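Ferric vibriobactin ABC transporter, periplasmic ferric vibriobactin-binding protein (Vibrio cholerae, PDB 3R5S) probably binds the iron-loaded siderophore vibriobactin in the periplasm and hands it to an ABC transporter for import. Local coordinates at residues A[230-235]-A[258-263]. Residues are numbered along the deposited sequence; the frame is centred on the assembly and turned at random.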
ATOM      1  N   THR A 230       8.990  17.454  -7.040  1.00  8.04           N
ATOM      2  CA  THR A 230       7.729  17.047  -6.429  1.00  8.46           C
ATOM      3  C   THR A 230       7.219  15.751  -7.021  1.00  8.17           C
ATOM      4  O   THR A 230       7.149  15.610  -8.251  1.00  8.68           O
ATOM      5  CB  THR A 230       6.630  18.099  -6.630  1.00 11.92           C
ATOM      6  OG1 THR A 230       6.968  19.293  -5.911  1.00  9.07           O
ATOM      7  CG2 THR A 230       5.296  17.552  -6.139  1.00  8.23           C
ATOM      8  N   PHE A 231       6.852  14.814  -6.144  1.00  6.93           N
ATOM      9  CA  PHE A 231       6.196  13.576  -6.563  1.00  9.08           C
ATOM     10  C   PHE A 231       4.733  13.616  -6.167  1.00  8.71           C
ATOM     11  O   PHE A 231       4.412  13.885  -5.015  1.00  9.99           O
ATOM     12  CB  PHE A 231       6.874  12.359  -5.930  1.00  9.15           C
ATOM     13  CG  PHE A 231       8.232  12.064  -6.497  1.00 11.74           C
ATOM     14  CD1 PHE A 231       8.365  11.453  -7.744  1.00 10.61           C
ATOM     15  CD2 PHE A 231       9.376  12.402  -5.791  1.00  9.09           C
ATOM     16  CE1 PHE A 231       9.622  11.177  -8.270  1.00 11.39           C
ATOM     17  CE2 PHE A 231      10.633  12.129  -6.316  1.00  8.02           C
ATOM     18  CZ  PHE A 231      10.755  11.516  -7.549  1.00  9.50           C
ATOM     19  N   LEU A 232       3.851  13.341  -7.125  1.00  8.30           N
ATOM     20  CA  LEU A 232       2.414  13.484  -6.924  1.00  8.09           C
ATOM     21  C   LEU A 232       1.695  12.151  -6.734  1.00 11.73           C
ATOM     22  O   LEU A 232       1.763  11.263  -7.585  1.00 11.44           O
ATOM     23  CB  LEU A 232       1.789  14.261  -8.089  1.00  8.81           C
ATOM     24  CG  LEU A 232       2.294  15.704  -8.246  1.00 11.91           C
ATOM     25  CD1 LEU A 232       1.849  16.290  -9.571  1.00 11.20           C
ATOM     26  CD2 LEU A 232       1.787  16.550  -7.094  1.00 13.77           C
ATOM     27  N   ILE A 233       1.014  12.033  -5.600  1.00 10.67           N
ATOM     28  CA  ILE A 233       0.252  10.849  -5.232  1.00 12.08           C
ATOM     29  C   ILE A 233      -0.923  10.601  -6.175  1.00 12.76           C
ATOM     30  O   ILE A 233      -1.601  11.534  -6.576  1.00 11.92           O
ATOM     31  CB  ILE A 233      -0.299  10.999  -3.779  1.00 17.34           C
ATOM     32  CG1 ILE A 233       0.848  10.977  -2.768  1.00 17.22           C
ATOM     33  CG2 ILE A 233      -1.324   9.943  -3.461  1.00 17.58           C
ATOM     34  CD1 ILE A 233       1.823   9.841  -2.978  1.00 13.80           C
ATOM     35  N   THR A 234      -1.141   9.333  -6.523  1.00 12.95           N
ATOM     36  CA  THR A 234      -2.307   8.899  -7.288  1.00 13.22           C
ATOM     37  C   THR A 234      -2.455   9.621  -8.630  1.00 15.25           C
ATOM     38  O   THR A 234      -3.566   9.832  -9.112  1.00 16.07           O
ATOM     39  CB  THR A 234      -3.611   9.048  -6.443  1.00 18.90           C
ATOM     40  OG1 THR A 234      -3.417   8.443  -5.157  1.00 20.04           O
ATOM     41  CG2 THR A 234      -4.796   8.374  -7.121  1.00 20.96           C
HETATM   42  N   MSE A 235      -1.331  10.004  -9.227  1.00 16.23           N
HETATM   43  CA  MSE A 235      -1.360  10.767 -10.472  1.00 14.26           C
HETATM   44  C   MSE A 235      -0.369  10.239 -11.513  1.00 14.08           C
HETATM   45  O   MSE A 235       0.763   9.867 -11.190  1.00 12.86           O
HETATM   46  CB  MSE A 235      -1.067  12.256 -10.224  1.00 13.23           C
HETATM   47  CG  MSE A 235      -2.233  13.083  -9.680  1.00 12.44           C
HETATM   48 SE   MSE A 235      -1.953  14.882  -9.766  1.00  5.94          SE
HETATM   49  CE  MSE A 235      -3.612  15.421  -9.429  1.00 19.43           C
ATOM     50  N   LYS A 258      10.677  22.205 -13.700  1.00 10.89           N
ATOM     51  CA  LYS A 258       9.957  21.196 -14.465  1.00 12.60           C
ATOM     52  C   LYS A 258      10.274  19.792 -13.932  1.00 16.09           C
ATOM     53  O   LYS A 258      10.399  18.844 -14.703  1.00 20.50           O
ATOM     54  CB  LYS A 258      10.310  21.282 -15.957  1.00 16.65           C
ATOM     55  CG  LYS A 258      10.203  22.674 -16.583  1.00 25.83           C
ATOM     56  CD  LYS A 258       8.791  22.979 -17.046  1.00 34.35           C
ATOM     57  CE  LYS A 258       8.799  23.863 -18.300  1.00 29.51           C
ATOM     58  NZ  LYS A 258       9.788  24.978 -18.210  1.00 28.89           N
ATOM     59  N   GLN A 259      10.408  19.677 -12.615  1.00 12.30           N
ATOM     60  CA  GLN A 259      10.690  18.399 -11.964  1.00 10.71           C
ATOM     61  C   GLN A 259       9.505  17.973 -11.117  1.00 10.38           C
ATOM     62  O   GLN A 259       9.604  17.810  -9.895  1.00 11.38           O
ATOM     63  CB  GLN A 259      11.985  18.480 -11.154  1.00 11.84           C
ATOM     64  CG  GLN A 259      13.177  18.713 -12.077  1.00  8.10           C
ATOM     65  CD  GLN A 259      14.489  18.954 -11.366  1.00 14.85           C
ATOM     66  OE1 GLN A 259      15.524  19.118 -12.013  1.00 15.60           O
ATOM     67  NE2 GLN A 259      14.460  18.982 -10.047  1.00 11.09           N
ATOM     68  N   VAL A 260       8.373  17.815 -11.793  1.00 11.04           N
ATOM     69  CA  VAL A 260       7.133  17.377 -11.165  1.00 10.86           C
ATOM     70  C   VAL A 260       6.737  16.066 -11.818  1.00 11.36           C
ATOM     71  O   VAL A 260       6.584  15.991 -13.036  1.00 12.46           O
ATOM     72  CB  VAL A 260       6.023  18.418 -11.350  1.00 10.63           C
ATOM     73  CG1 VAL A 260       4.703  17.878 -10.817  1.00  9.50           C
ATOM     74  CG2 VAL A 260       6.396  19.715 -10.626  1.00 12.60           C
ATOM     75  N   TYR A 261       6.568  15.029 -11.006  1.00  9.23           N
ATOM     76  CA  TYR A 261       6.425  13.680 -11.541  1.00  8.70           C
ATOM     77  C   TYR A 261       5.314  12.930 -10.840  1.00 12.95           C
ATOM     78  O   TYR A 261       5.268  12.900  -9.615  1.00 14.16           O
ATOM     79  CB  TYR A 261       7.722  12.908 -11.346  1.00  9.39           C
ATOM     80  CG  TYR A 261       8.948  13.610 -11.846  1.00 10.59           C
ATOM     81  CD1 TYR A 261       9.111  13.884 -13.193  1.00 14.06           C
ATOM     82  CD2 TYR A 261       9.962  13.983 -10.964  1.00 13.05           C
ATOM     83  CE1 TYR A 261      10.242  14.517 -13.649  1.00 14.88           C
ATOM     84  CE2 TYR A 261      11.094  14.619 -11.413  1.00 12.26           C
ATOM     85  CZ  TYR A 261      11.228  14.877 -12.756  1.00 12.11           C
ATOM     86  OH  TYR A 261      12.360  15.512 -13.210  1.00 14.63           O
ATOM     87  N   GLY A 262       4.419  12.317 -11.610  1.00  8.19           N
ATOM     88  CA  GLY A 262       3.412  11.467 -11.007  1.00 10.20           C
ATOM     89  C   GLY A 262       3.985  10.194 -10.409  1.00 10.65           C
ATOM     90  O   GLY A 262       4.821   9.527 -11.021  1.00  9.07           O
ATOM     91  N   LEU A 263       3.527   9.839  -9.213  1.00  9.23           N
ATOM     92  CA  LEU A 263       3.928   8.566  -8.620  1.00 14.27           C
ATOM     93  C   LEU A 263       3.084   7.410  -9.141  1.00 13.44           C
ATOM     94  O   LEU A 263       3.334   6.246  -8.818  1.00 16.88           O
ATOM     95  CB  LEU A 263       3.862   8.609  -7.093  1.00 12.18           C
ATOM     96  CG  LEU A 263       5.067   9.177  -6.347  1.00 17.53           C
ATOM     97  CD1 LEU A 263       4.792   9.131  -4.860  1.00 19.55           C
ATOM     98  CD2 LEU A 263       6.360   8.427  -6.663  1.00 10.97           C
TER
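L263 lies across F231 at about a right angle, with its CG 3.7 Å from CB of F231 and its CD2 reaching CD1 of the ring. The other methyl of the leucine, CD1, goes to the tip of I233, CD1 to CD1 at 3.6 Å, so one branched side chain bridges two residues of the neighbouring segment. Y261 stands beside F231 on the same face of the sheet; the two rings meet obliquely, their planes at 43°, and CE1 of F231 comes to 3.9 Å from CD2 of Y261. With CG anti to its carbonyl carbon and beside the backbone N (chi1 -71°), F231 brings CD1 and CE1 of its ring to L263 and Y261. Helix 272-286 covers this face: F286 meets the Y261 ring edge-to-face, and I278 touches L263. On the other face L232 CD1 presses on V260 CG1 at a tight 3.5 Å, under helix 237-244. The backbones are joined by four hydrogen bonds, T230 N to Q259 O, Y261 N to T230 O, L232 N to Y261 O and L263 N to L232 O at 2.8 Å, the last two closing the parallel L232-G262 bridge. Strand 260-262 is an outermost strand of the mixed five-stranded sheet, parallel to its neighbour 229-232 and reached from it through helices 237-244 and 253-256, a beta-alpha-beta crossover in one alpha/beta lobe of a periplasmic binding protein.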